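PDB 3OCJ: putative exported protein from Bordetella parapertussis, which is of unknown function but probably belongs to the S-adenosylmethionine-dependent methyltransferases, and was crystallised with a molecule of palmitic acid bound. Local coordinates for residues E53-L56 and G57-L60; R64-A68 and E69-R73; R205-E208 and L209-F213; W240-Q243 and A244-P247; F288-D291 and R292-F296. One frame throughout, in Å; residues are numbered along the deposited sequence. Where two conformers were deposited one is given.

Contact 1. Residues E53-L56 and G57-L60; sequences ESEL and GRFL. With PLM (palmitic acid), chain D.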
# COMPACT_ATOMS: atom_id res chain seq x y z
N GLU A 53 -17.25 -12.46 -6.76
CA GLU A 53 -17.65 -13.37 -5.70
C GLU A 53 -16.83 -13.17 -4.43
O GLU A 53 -17.17 -13.72 -3.38
CB GLU A 53 -17.54 -14.82 -6.16
CG GLU A 53 -18.61 -15.22 -7.15
CD GLU A 53 -20.01 -15.05 -6.59
OE1 GLU A 53 -20.27 -15.57 -5.48
OE2 GLU A 53 -20.84 -14.40 -7.25
N SER A 54 -15.77 -12.37 -4.53
CA SER A 54 -14.84 -12.15 -3.43
C SER A 54 -15.13 -10.83 -2.73
O SER A 54 -15.39 -9.82 -3.39
CB SER A 54 -13.41 -12.14 -3.98
OG SER A 54 -12.49 -11.54 -3.08
N GLU A 55 -15.06 -10.81 -1.40
CA GLU A 55 -15.23 -9.55 -0.69
C GLU A 55 -14.17 -8.52 -1.13
O GLU A 55 -14.50 -7.37 -1.42
CB GLU A 55 -15.16 -9.74 0.83
CG GLU A 55 -16.30 -10.53 1.42
CD GLU A 55 -16.22 -10.60 2.93
OE1 GLU A 55 -15.10 -10.72 3.47
OE2 GLU A 55 -17.28 -10.53 3.59
N LEU A 56 -12.90 -8.93 -1.17
CA LEU A 56 -11.85 -8.03 -1.61
C LEU A 56 -12.03 -7.65 -3.09
O LEU A 56 -11.85 -6.50 -3.48
CB LEU A 56 -10.47 -8.67 -1.39
CG LEU A 56 -9.30 -7.85 -1.93
CD1 LEU A 56 -9.35 -6.42 -1.42
CD2 LEU A 56 -7.98 -8.52 -1.55
N GLY A 57 -12.39 -8.64 -3.90
CA GLY A 57 -12.62 -8.42 -5.31
C GLY A 57 -13.69 -7.38 -5.56
O GLY A 57 -13.52 -6.52 -6.42
N ARG A 58 -14.80 -7.48 -4.83
CA ARG A 58 -15.88 -6.50 -4.96
C ARG A 58 -15.42 -5.12 -4.54
O ARG A 58 -15.74 -4.12 -5.21
CB ARG A 58 -17.10 -6.92 -4.13
CG ARG A 58 -17.81 -8.13 -4.68
CD ARG A 58 -19.13 -8.37 -3.97
NE ARG A 58 -18.98 -8.84 -2.60
CZ ARG A 58 -18.86 -10.12 -2.25
NH1 ARG A 58 -18.83 -11.06 -3.18
NH2 ARG A 58 -18.74 -10.45 -0.97
N PHE A 59 -14.66 -5.04 -3.45
CA PHE A 59 -14.15 -3.76 -2.99
C PHE A 59 -13.27 -3.11 -4.07
O PHE A 59 -13.38 -1.91 -4.35
CB PHE A 59 -13.35 -3.91 -1.69
CG PHE A 59 -12.97 -2.59 -1.06
CD1 PHE A 59 -13.78 -2.02 -0.09
CD2 PHE A 59 -11.84 -1.92 -1.46
CE1 PHE A 59 -13.45 -0.79 0.47
CE2 PHE A 59 -11.50 -0.69 -0.90
CZ PHE A 59 -12.32 -0.13 0.08
N LEU A 60 -12.41 -3.91 -4.70
CA LEU A 60 -11.55 -3.40 -5.75
C LEU A 60 -12.32 -3.00 -7.01
O LEU A 60 -12.01 -1.99 -7.61
CB LEU A 60 -10.47 -4.42 -6.09
CG LEU A 60 -9.43 -4.57 -4.98
CD1 LEU A 60 -8.58 -5.82 -5.18
CD2 LEU A 60 -8.57 -3.32 -4.88
C1 PLM D . -2.05 0.17 -1.74
O1 PLM D . -1.24 -0.16 -0.84
O2 PLM D . -2.99 0.93 -1.44
C2 PLM D . -1.92 -0.34 -3.16
C3 PLM D . -0.90 -1.47 -3.32
C4 PLM D . -1.07 -2.07 -4.72
C5 PLM D . 0.03 -3.04 -5.11
C6 PLM D . 0.02 -4.31 -4.25
C7 PLM D . -1.38 -4.82 -3.95
C8 PLM D . -2.12 -5.33 -5.18
C9 PLM D . -3.48 -5.85 -4.73
CA PLM D . -4.13 -6.78 -5.74
CB PLM D . -5.13 -7.68 -5.02
CC PLM D . -6.13 -8.31 -5.97
CD PLM D . -7.13 -9.16 -5.21
CE PLM D . -8.22 -9.65 -6.15
CF PLM D . -9.47 -10.09 -5.40
CG PLM D . -9.19 -11.24 -4.44
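The guanidinium of R58 folds back over the first turn of helix 55-63, and one of its faces looks at backbone: the carbonyl O of S54 stands 3.5 Å above the plane and the N of E55 also lies over this face, both offset toward the rim. The carbonyl O of E53 approaches obliquely, while R58 NH1 is hydrogen-bonded to the carbonyl of A52. A bend at chi3 (-71°) brings R58 NH2 to 3.4 Å from CG of E55. The E55 carboxylate is turned 80° from the guanidinium plane, and its oxygens stay clear of the R58 nitrogens (OE2 to NH2 4.8 Å); OE1 has a long, weak ion pair with R73. S54 is the N-cap: its OG accepts from the N of G57 at 3.0 Å with an N-H...O angle of 168° and is also hydrogen-bonded to E88 OE2, so this buried hydroxyl is held by two partners. The S54 carbonyl O receives the N of R58 at 2.8 Å, the first of the regular helical bonds. On the apolar side, CD1 of L56 meets CD1 of L60 at 3.9 Å. This first turn lines the site of the palmitic acid tail: L60 CD1 lies 3.6 Å from ligand CC, S54 OG is 3.6 Å from the terminal ligand carbon CG, and the CA of G57 touches CF. Helix 68-76 packs against this turn through W70, which meets E55 and L56, and L74, which meets L56; F59 adds ring contacts with W70 and Y63.

Contact 2. Residues R64-A68 and E69-R73; sequences RGLNA and EWTHR. With PLM (palmitic acid), chain D.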
# COMPACT_ATOMS: atom_id res chain seq x y z
N ARG A 64 -11.40 0.56 -6.64
CA ARG A 64 -10.19 0.60 -7.46
C ARG A 64 -8.94 1.01 -6.68
O ARG A 64 -8.00 1.59 -7.21
CB ARG A 64 -10.40 1.46 -8.71
CG ARG A 64 -11.57 0.94 -9.55
CD ARG A 64 -11.72 1.67 -10.88
NE ARG A 64 -11.93 3.09 -10.71
CZ ARG A 64 -11.05 4.02 -11.07
NH1 ARG A 64 -11.32 5.30 -10.88
NH2 ARG A 64 -9.90 3.68 -11.63
N GLY A 65 -8.94 0.66 -5.40
CA GLY A 65 -7.78 0.85 -4.54
C GLY A 65 -8.02 0.14 -3.22
O GLY A 65 -9.07 -0.48 -3.02
N LEU A 66 -7.05 0.21 -2.33
CA LEU A 66 -7.15 -0.43 -1.03
C LEU A 66 -7.43 0.59 0.05
O LEU A 66 -6.90 1.70 0.03
CB LEU A 66 -5.85 -1.17 -0.69
CG LEU A 66 -5.48 -2.33 -1.61
CD1 LEU A 66 -4.13 -2.91 -1.20
CD2 LEU A 66 -6.55 -3.41 -1.61
N ASN A 67 -8.26 0.20 1.02
CA ASN A 67 -8.43 1.00 2.22
C ASN A 67 -7.68 0.34 3.37
O ASN A 67 -6.94 -0.64 3.17
CB ASN A 67 -9.91 1.16 2.58
CG ASN A 67 -10.57 -0.15 2.93
OD1 ASN A 67 -10.01 -1.22 2.68
ND2 ASN A 67 -11.76 -0.08 3.49
N ALA A 68 -7.90 0.84 4.58
CA ALA A 68 -7.16 0.34 5.73
C ALA A 68 -7.47 -1.13 5.97
O ALA A 68 -6.57 -1.94 6.18
CB ALA A 68 -7.48 1.16 6.97
N GLU A 69 -8.76 -1.47 5.95
CA GLU A 69 -9.17 -2.84 6.21
C GLU A 69 -8.53 -3.80 5.23
O GLU A 69 -7.92 -4.80 5.62
CB GLU A 69 -10.68 -3.01 6.17
CG GLU A 69 -11.09 -4.48 6.24
CD GLU A 69 -12.57 -4.70 6.46
OE1 GLU A 69 -13.35 -3.73 6.37
OE2 GLU A 69 -12.94 -5.86 6.74
N TRP A 70 -8.67 -3.51 3.94
CA TRP A 70 -8.19 -4.45 2.93
C TRP A 70 -6.67 -4.49 2.77
O TRP A 70 -6.10 -5.54 2.45
CB TRP A 70 -8.94 -4.27 1.61
CG TRP A 70 -10.34 -4.71 1.77
CD1 TRP A 70 -11.46 -3.94 1.76
CD2 TRP A 70 -10.78 -6.04 2.09
NE1 TRP A 70 -12.57 -4.70 2.01
CE2 TRP A 70 -12.18 -6.00 2.22
CE3 TRP A 70 -10.12 -7.26 2.26
CZ2 TRP A 70 -12.95 -7.13 2.50
CZ3 TRP A 70 -10.89 -8.39 2.55
CH2 TRP A 70 -12.28 -8.31 2.67
N THR A 71 -6.00 -3.36 3.01
CA THR A 71 -4.55 -3.39 3.09
C THR A 71 -4.11 -4.35 4.20
O THR A 71 -3.25 -5.21 3.98
CB THR A 71 -3.95 -2.00 3.36
OG1 THR A 71 -4.31 -1.12 2.30
CG2 THR A 71 -2.44 -2.09 3.43
N HIS A 72 -4.70 -4.21 5.38
CA HIS A 72 -4.33 -5.07 6.49
C HIS A 72 -4.59 -6.54 6.14
O HIS A 72 -3.71 -7.38 6.29
CB HIS A 72 -5.10 -4.71 7.75
CG HIS A 72 -4.88 -5.67 8.87
ND1 HIS A 72 -3.75 -5.63 9.67
CD2 HIS A 72 -5.62 -6.71 9.32
CE1 HIS A 72 -3.82 -6.60 10.56
NE2 HIS A 72 -4.94 -7.27 10.37
N ARG A 73 -5.81 -6.83 5.71
CA ARG A 73 -6.21 -8.22 5.50
C ARG A 73 -5.39 -8.85 4.37
O ARG A 73 -5.00 -10.01 4.44
CB ARG A 73 -7.72 -8.31 5.24
CG ARG A 73 -8.56 -7.88 6.44
CD ARG A 73 -10.06 -7.90 6.14
NE ARG A 73 -10.57 -9.25 5.96
CZ ARG A 73 -11.86 -9.57 5.98
NH1 ARG A 73 -12.77 -8.63 6.19
NH2 ARG A 73 -12.23 -10.83 5.80
C1 PLM D . -2.05 0.17 -1.74
O1 PLM D . -1.24 -0.16 -0.84
O2 PLM D . -2.99 0.93 -1.44
C2 PLM D . -1.92 -0.34 -3.16
C3 PLM D . -0.90 -1.47 -3.32
C4 PLM D . -1.07 -2.07 -4.72
C5 PLM D . 0.03 -3.04 -5.11
C6 PLM D . 0.02 -4.31 -4.25
C7 PLM D . -1.38 -4.82 -3.95
C8 PLM D . -2.12 -5.33 -5.18
C9 PLM D . -3.48 -5.85 -4.73
CA PLM D . -4.13 -6.78 -5.74
CB PLM D . -5.13 -7.68 -5.02
CC PLM D . -6.13 -8.31 -5.97
CD PLM D . -7.13 -9.16 -5.21
CE PLM D . -8.22 -9.65 -6.15
CF PLM D . -9.47 -10.09 -5.40
CG PLM D . -9.19 -11.24 -4.44
O HOH W 1 -13.85 -1.89 4.38
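N67 lies alongside W70, pointing the same way, with amide and indole planes 22° apart and OD1 only 3.2 Å from CD1 of the ring. It is the N-cap of helix 68-76: the same OD1 accepts from the N of W70 at 2.9 Å, the donor standing somewhat out of the amide's carbonyl plane. The cap depends on the first torsion of N67 (chi1 64°), which sets CG between the backbone N and the carbonyl carbon and turns the amide back over the first helical turn. The carbonyl O of N67 is gripped twice by T71. T71 OG1 donates to N67 O at 2.8 Å from above the carbonyl plane, while T71 N arrives nearly along the C=O axis. On the other arm of the amide, N67 ND2 donates to a water 2.9 Å away, which in turn donates to E69 OE1. The second oxygen of that carboxylate, E69 OE2, takes a salt bridge from R73 NH1 at 2.8 Å; the acceptor lies in the guanidinium plane, and OE2 is met on its anti side. Beside this bridge, R73 CD lies over the rim of the indole and W70 CH2 stands over the centre of one guanidinium face, 3.5 Å above its plane. L66, just before the cap, crosses W70 at about a right angle and faces the ligand. Y199 OH is hydrogen-bonded both to palmitic acid and to L66 N, while L66 CB makes a van der Waals contact with carboxyl oxygen O2 of the ligand at 3.6 Å.

Contact 3. Residues R205-E208 and L209-F213; sequences RVTE and LYRRF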
# COMPACT_ATOMS: atom_id res chain seq x y z
N ARG A 205 3.46 17.02 -6.49
CA ARG A 205 2.60 16.82 -5.32
C ARG A 205 3.21 15.79 -4.38
O ARG A 205 3.11 15.92 -3.16
CB ARG A 205 1.18 16.42 -5.73
CG ARG A 205 0.41 17.57 -6.40
CD ARG A 205 -1.01 17.14 -6.77
NE ARG A 205 -1.77 18.25 -7.36
CZ ARG A 205 -2.49 19.12 -6.67
NH1 ARG A 205 -2.56 19.04 -5.35
NH2 ARG A 205 -3.14 20.09 -7.31
N VAL A 206 3.84 14.76 -4.93
CA VAL A 206 4.51 13.76 -4.10
C VAL A 206 5.76 14.34 -3.41
O VAL A 206 5.98 14.10 -2.23
CB VAL A 206 4.81 12.48 -4.91
CG1 VAL A 206 5.73 11.54 -4.12
CG2 VAL A 206 3.50 11.78 -5.23
N THR A 207 6.54 15.13 -4.14
CA THR A 207 7.66 15.82 -3.51
C THR A 207 7.19 16.68 -2.32
O THR A 207 7.84 16.70 -1.27
CB THR A 207 8.42 16.66 -4.53
OG1 THR A 207 8.91 15.78 -5.55
CG2 THR A 207 9.60 17.37 -3.88
N GLU A 208 6.06 17.38 -2.49
CA GLU A 208 5.55 18.20 -1.41
C GLU A 208 5.10 17.37 -0.20
O GLU A 208 5.28 17.79 0.95
CB GLU A 208 4.44 19.13 -1.91
CG GLU A 208 4.98 20.24 -2.80
CD GLU A 208 6.20 20.92 -2.18
OE1 GLU A 208 6.12 21.31 -0.99
OE2 GLU A 208 7.24 21.05 -2.86
N LEU A 209 4.55 16.19 -0.46
CA LEU A 209 4.21 15.28 0.63
C LEU A 209 5.48 14.90 1.39
O LEU A 209 5.51 14.94 2.62
CB LEU A 209 3.51 14.04 0.08
CG LEU A 209 3.18 12.96 1.12
CD1 LEU A 209 2.03 13.39 2.01
CD2 LEU A 209 2.86 11.64 0.46
N TYR A 210 6.53 14.57 0.65
CA TYR A 210 7.81 14.23 1.29
C TYR A 210 8.35 15.39 2.11
O TYR A 210 8.94 15.19 3.16
CB TYR A 210 8.84 13.78 0.25
CG TYR A 210 8.52 12.49 -0.47
CD1 TYR A 210 7.59 11.57 0.02
CD2 TYR A 210 9.17 12.18 -1.67
CE1 TYR A 210 7.34 10.38 -0.65
CE2 TYR A 210 8.91 11.01 -2.36
CZ TYR A 210 8.00 10.11 -1.84
OH TYR A 210 7.74 8.94 -2.51
N ARG A 211 8.16 16.62 1.62
CA ARG A 211 8.61 17.79 2.36
C ARG A 211 7.85 17.93 3.68
O ARG A 211 8.44 18.29 4.70
CB ARG A 211 8.47 19.06 1.53
CG ARG A 211 9.47 20.12 1.93
CD ARG A 211 9.28 21.41 1.16
NE ARG A 211 9.32 21.23 -0.29
CZ ARG A 211 10.43 21.25 -1.02
NH1 ARG A 211 11.61 21.42 -0.45
NH2 ARG A 211 10.35 21.10 -2.33
N ARG A 212 6.55 17.65 3.66
CA ARG A 212 5.78 17.68 4.90
C ARG A 212 6.25 16.60 5.87
O ARG A 212 6.36 16.84 7.07
CB ARG A 212 4.28 17.56 4.61
CG ARG A 212 3.75 18.81 3.92
CD ARG A 212 2.31 18.69 3.48
NE ARG A 212 1.90 19.93 2.82
CZ ARG A 212 1.33 20.95 3.45
NH1 ARG A 212 1.07 20.88 4.74
NH2 ARG A 212 1.01 22.04 2.77
N PHE A 213 6.59 15.43 5.35
CA PHE A 213 7.18 14.39 6.19
C PHE A 213 8.50 14.89 6.81
O PHE A 213 8.74 14.72 8.00
CB PHE A 213 7.47 13.12 5.39
CG PHE A 213 6.24 12.39 4.91
CD1 PHE A 213 5.00 12.60 5.48
CD2 PHE A 213 6.35 11.46 3.88
CE1 PHE A 213 3.87 11.90 5.02
CE2 PHE A 213 5.24 10.75 3.42
CZ PHE A 213 4.00 10.97 3.99
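Regular alpha-helical torsions run from R205 to F213, and each N-H from L209 to R212 bonds to the carbonyl four residues earlier, Y210 N to V206 O at 3.0 Å being typical. V206 and Y210 lie side by side on the buried flank. The chi1 of V206 (170°) sets CG1 opposite the backbone N, and this methyl rests over the face of the tyrosine ring, 3.9 Å from its centroid and 27° off the normal: a CH-pi contact, closest at Y210 CZ. The V206 carbonyl O also stands over a face of the ring, 3.5 Å above its plane. The phenol OH is hydrogen-bonded to N197 ND2, which fixes the far end of the ring. On the outer flank, E208 has two deposited conformers; in one, R211 takes the carboxylate side-on, NE to OE1 at 3.3 Å and NH2 to OE2 at 3.2 Å, the planes 19° apart. The detail of this bridge is therefore doubtful; R211 NH2 has a separate salt bridge to E280. Helix 203-216 joins the parallel neighbouring strands 188-192 and 221-226, a beta-alpha-beta crossover of the Rossmann-like sheet, and V206, T207 and Y210 pack it against helix 271-280.

Contact 4. Residues W240-Q243 and A244-P247; sequences WDMQ and AIDP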
# COMPACT_ATOMS: atom_id res chain seq x y z
N TRP A 240 12.61 -3.85 -12.72
CA TRP A 240 12.02 -5.18 -12.59
C TRP A 240 13.01 -6.27 -12.96
O TRP A 240 13.67 -6.18 -14.01
CB TRP A 240 10.77 -5.32 -13.47
CG TRP A 240 9.57 -4.58 -12.97
CD1 TRP A 240 9.55 -3.47 -12.15
CD2 TRP A 240 8.20 -4.90 -13.24
NE1 TRP A 240 8.25 -3.08 -11.92
CE2 TRP A 240 7.40 -3.95 -12.56
CE3 TRP A 240 7.57 -5.91 -13.98
CZ2 TRP A 240 6.01 -3.98 -12.62
CZ3 TRP A 240 6.19 -5.94 -14.03
CH2 TRP A 240 5.42 -4.97 -13.35
N ASP A 241 13.12 -7.28 -12.11
CA ASP A 241 13.90 -8.47 -12.43
C ASP A 241 12.94 -9.52 -12.98
O ASP A 241 12.23 -10.17 -12.22
CB ASP A 241 14.62 -9.01 -11.19
CG ASP A 241 15.44 -10.28 -11.48
OD1 ASP A 241 15.37 -10.79 -12.62
OD2 ASP A 241 16.14 -10.75 -10.56
N MSE A 242 12.91 -9.67 -14.30
CA MSE A 242 11.94 -10.58 -14.90
C MSE A 242 12.17 -12.03 -14.50
O MSE A 242 11.25 -12.85 -14.56
CB MSE A 242 11.92 -10.43 -16.43
CG MSE A 242 11.61 -9.02 -16.93
SE MSE A 242 9.99 -8.24 -16.19
CE MSE A 242 8.78 -9.67 -16.61
N GLN A 243 13.39 -12.36 -14.10
CA GLN A 243 13.68 -13.73 -13.68
C GLN A 243 13.10 -14.04 -12.31
O GLN A 243 13.09 -15.20 -11.87
CB GLN A 243 15.19 -13.99 -13.67
CG GLN A 243 15.79 -14.10 -15.06
CD GLN A 243 16.79 -13.00 -15.35
OE1 GLN A 243 16.45 -11.82 -15.31
NE2 GLN A 243 18.02 -13.38 -15.64
N ALA A 244 12.59 -13.01 -11.63
CA ALA A 244 12.01 -13.16 -10.31
C ALA A 244 10.49 -13.11 -10.35
O ALA A 244 9.84 -13.03 -9.31
CB ALA A 244 12.54 -12.07 -9.37
N ILE A 245 9.93 -13.18 -11.56
CA ILE A 245 8.48 -13.06 -11.76
C ILE A 245 7.98 -14.23 -12.59
O ILE A 245 8.50 -14.50 -13.67
CB ILE A 245 8.11 -11.75 -12.48
CG1 ILE A 245 8.67 -10.54 -11.72
CG2 ILE A 245 6.59 -11.65 -12.65
CD1 ILE A 245 8.54 -9.21 -12.47
N ASP A 246 6.97 -14.94 -12.10
CA ASP A 246 6.39 -16.02 -12.88
C ASP A 246 5.64 -15.44 -14.08
O ASP A 246 4.77 -14.59 -13.92
CB ASP A 246 5.44 -16.86 -12.03
CG ASP A 246 4.81 -17.99 -12.82
OD1 ASP A 246 5.44 -19.07 -12.92
OD2 ASP A 246 3.71 -17.81 -13.36
N PRO A 247 5.99 -15.88 -15.30
CA PRO A 247 5.36 -15.26 -16.47
C PRO A 247 3.84 -15.41 -16.51
O PRO A 247 3.16 -14.44 -16.86
CB PRO A 247 6.01 -16.00 -17.65
CG PRO A 247 7.34 -16.43 -17.12
CD PRO A 247 7.11 -16.78 -15.67
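The carbonyl O of D241 accepts from the N of A244 at 2.9 Å, with the donor 51° out of the carbonyl plane. One residue farther on, I245 N reaches the carbonyl O of M242 at the longer distance of 3.3 Å, again from well above the plane. These two bonds, each spanning three residues, belong to a short 3-10 turn. The D241 side chain secures its start: OD1 accepts from the N of Q243 at 2.9 Å, closing an Asx turn, while CG lies 4.0 Å from the methyl of A244. Packing gathers on I245, the buried residue of the group. With chi2 at 171° its CG1-CD1 arm is extended, and CD1 lands 3.8 Å from CE3 of W240. M242, a selenomethionine bent at both chi2 and chi3, curls round to place SE 4.1 Å from the same CD1. L250 of helix 247-261 touches all three side chains, and D246 caps that helix through D249 N. The polar bonds of the turn are thus all accepted from backbone N-H groups, two by carbonyls and one by a carboxylate; they define the curve of the chain, while dispersion contacts around I245 bring W240 and M242 together without any polar bond between their side chains.

Contact 5. Residues F288-D291 and R292-F296; sequences FEDD and RARLF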
# COMPACT_ATOMS: atom_id res chain seq x y z
N PHE A 288 17.69 1.85 0.04
CA PHE A 288 16.57 1.14 -0.56
C PHE A 288 16.61 -0.33 -0.16
O PHE A 288 17.67 -0.97 -0.17
CB PHE A 288 16.58 1.28 -2.09
CG PHE A 288 16.34 2.68 -2.58
CD1 PHE A 288 15.06 3.16 -2.79
CD2 PHE A 288 17.41 3.52 -2.85
CE1 PHE A 288 14.84 4.45 -3.25
CE2 PHE A 288 17.20 4.82 -3.31
CZ PHE A 288 15.90 5.28 -3.51
N GLU A 289 15.46 -0.87 0.21
CA GLU A 289 15.32 -2.30 0.48
C GLU A 289 14.38 -2.86 -0.57
O GLU A 289 13.15 -2.70 -0.48
CB GLU A 289 14.79 -2.54 1.90
CG GLU A 289 15.77 -2.12 2.99
CD GLU A 289 16.95 -3.09 3.13
OE1 GLU A 289 16.89 -4.20 2.58
OE2 GLU A 289 17.95 -2.73 3.80
N ASP A 290 14.95 -3.50 -1.58
CA ASP A 290 14.17 -3.99 -2.70
C ASP A 290 13.53 -5.34 -2.42
O ASP A 290 14.17 -6.23 -1.86
CB ASP A 290 15.03 -4.13 -3.95
CG ASP A 290 15.42 -2.80 -4.57
OD1 ASP A 290 14.79 -1.77 -4.26
OD2 ASP A 290 16.36 -2.79 -5.41
N ASP A 291 12.29 -5.50 -2.84
CA ASP A 291 11.70 -6.83 -2.92
C ASP A 291 12.40 -7.60 -4.04
O ASP A 291 13.13 -7.02 -4.86
CB ASP A 291 10.20 -6.72 -3.19
CG ASP A 291 9.90 -5.97 -4.48
OD1 ASP A 291 10.29 -4.78 -4.57
OD2 ASP A 291 9.28 -6.55 -5.40
N ARG A 292 12.20 -8.91 -4.08
CA ARG A 292 12.93 -9.76 -5.01
C ARG A 292 12.81 -9.30 -6.46
O ARG A 292 13.80 -9.22 -7.18
CB ARG A 292 12.47 -11.21 -4.88
CG ARG A 292 12.90 -11.85 -3.56
CD ARG A 292 12.43 -13.31 -3.50
NE ARG A 292 13.01 -14.12 -4.57
CZ ARG A 292 12.44 -14.33 -5.75
NH1 ARG A 292 11.26 -13.81 -6.04
NH2 ARG A 292 13.06 -15.08 -6.66
N ALA A 293 11.60 -8.98 -6.90
CA ALA A 293 11.40 -8.61 -8.30
C ALA A 293 11.54 -7.10 -8.56
O ALA A 293 11.45 -6.66 -9.71
CB ALA A 293 10.03 -9.11 -8.81
N ARG A 294 11.73 -6.32 -7.50
CA ARG A 294 11.88 -4.85 -7.53
C ARG A 294 10.61 -4.14 -7.98
O ARG A 294 10.67 -3.06 -8.57
CB ARG A 294 13.06 -4.40 -8.40
CG ARG A 294 14.48 -4.74 -7.86
CD ARG A 294 14.93 -6.11 -8.29
NE ARG A 294 16.37 -6.29 -8.02
CZ ARG A 294 16.87 -6.83 -6.92
NH1 ARG A 294 16.08 -7.26 -5.95
NH2 ARG A 294 18.19 -6.93 -6.78
N LEU A 295 9.47 -4.74 -7.65
CA LEU A 295 8.16 -4.14 -7.93
C LEU A 295 7.75 -3.08 -6.92
O LEU A 295 6.97 -2.17 -7.25
CB LEU A 295 7.08 -5.22 -7.92
CG LEU A 295 7.43 -6.50 -8.69
CD1 LEU A 295 6.33 -7.55 -8.56
CD2 LEU A 295 7.74 -6.23 -10.15
N PHE A 296 8.22 -3.19 -5.68
CA PHE A 296 7.69 -2.35 -4.61
C PHE A 296 8.77 -2.10 -3.56
O PHE A 296 8.65 -2.57 -2.43
CB PHE A 296 6.47 -3.03 -3.98
CG PHE A 296 5.45 -2.08 -3.37
CD1 PHE A 296 5.72 -0.74 -3.12
CD2 PHE A 296 4.19 -2.58 -3.05
CE1 PHE A 296 4.73 0.10 -2.56
CE2 PHE A 296 3.20 -1.76 -2.50
CZ PHE A 296 3.47 -0.42 -2.26
O HOH W 2 10.27 -3.56 -0.28
O HOH W 3 9.01 -9.19 -5.52
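OD2 of D291 is gripped by the N of L295 at 2.9 Å, through its syn lone pair, and by a water that donates to it at 2.7 Å. That water accepts from the N of A293, so the carboxylate oxygen serves two backbone N-H groups, one directly and one through solvent. D291 OD1 takes the N of F296 at 2.8 Å, from above the carboxylate plane. Chi1 of 58° puts CG between the backbone N and the carbonyl carbon of D291, and from there the carboxylate reaches into the following loop. Two backbone N-H groups and a water would probably help stabilise it as the anion. The D291 carbonyl O is likewise held twice, by R294 N at 3.1 Å and by R294 NH1 at 3.2 Å, which arrive from opposite faces of its plane. Over one face of the R294 guanidinium, 4.3 Å above the plane, stands D290 OD2, where opposite charge probably gives a weak attraction, though no N-H points at it; D290 OD1 is hydrogen-bonded to H271. A second water links the carbonyls of E289 and F296. D291 to R294 form a type I beta turn, and the aspartate organises the hairpin between antiparallel strands 286-289 and 298-302, at one edge of a sheet whose strand order, 3-2-1-4-5-7-6, is that of class I methyltransferases.

All five contacts are local and follow one another in series, none nesting or crossing. Contact 1 starts helix 55-63 and contact 2 starts helix 68-76; they meet where F59 and L60 pack on G65 O, and both touch palmitic acid, contact 1 at its methyl end and contact 2 at its carboxyl end. Contact 3 lies within crossover helix 203-216, about 32 Å from contact 1 between centres and on the opposite side of the chain's centre. Contact 4 turns the loop before helix 247-261 and contact 5 closes the hairpin loop; they touch through W240 on L295, I245 on A293 and a probable hydrogen bond from D241 N to A293 O, tying that loop to the sheet edge.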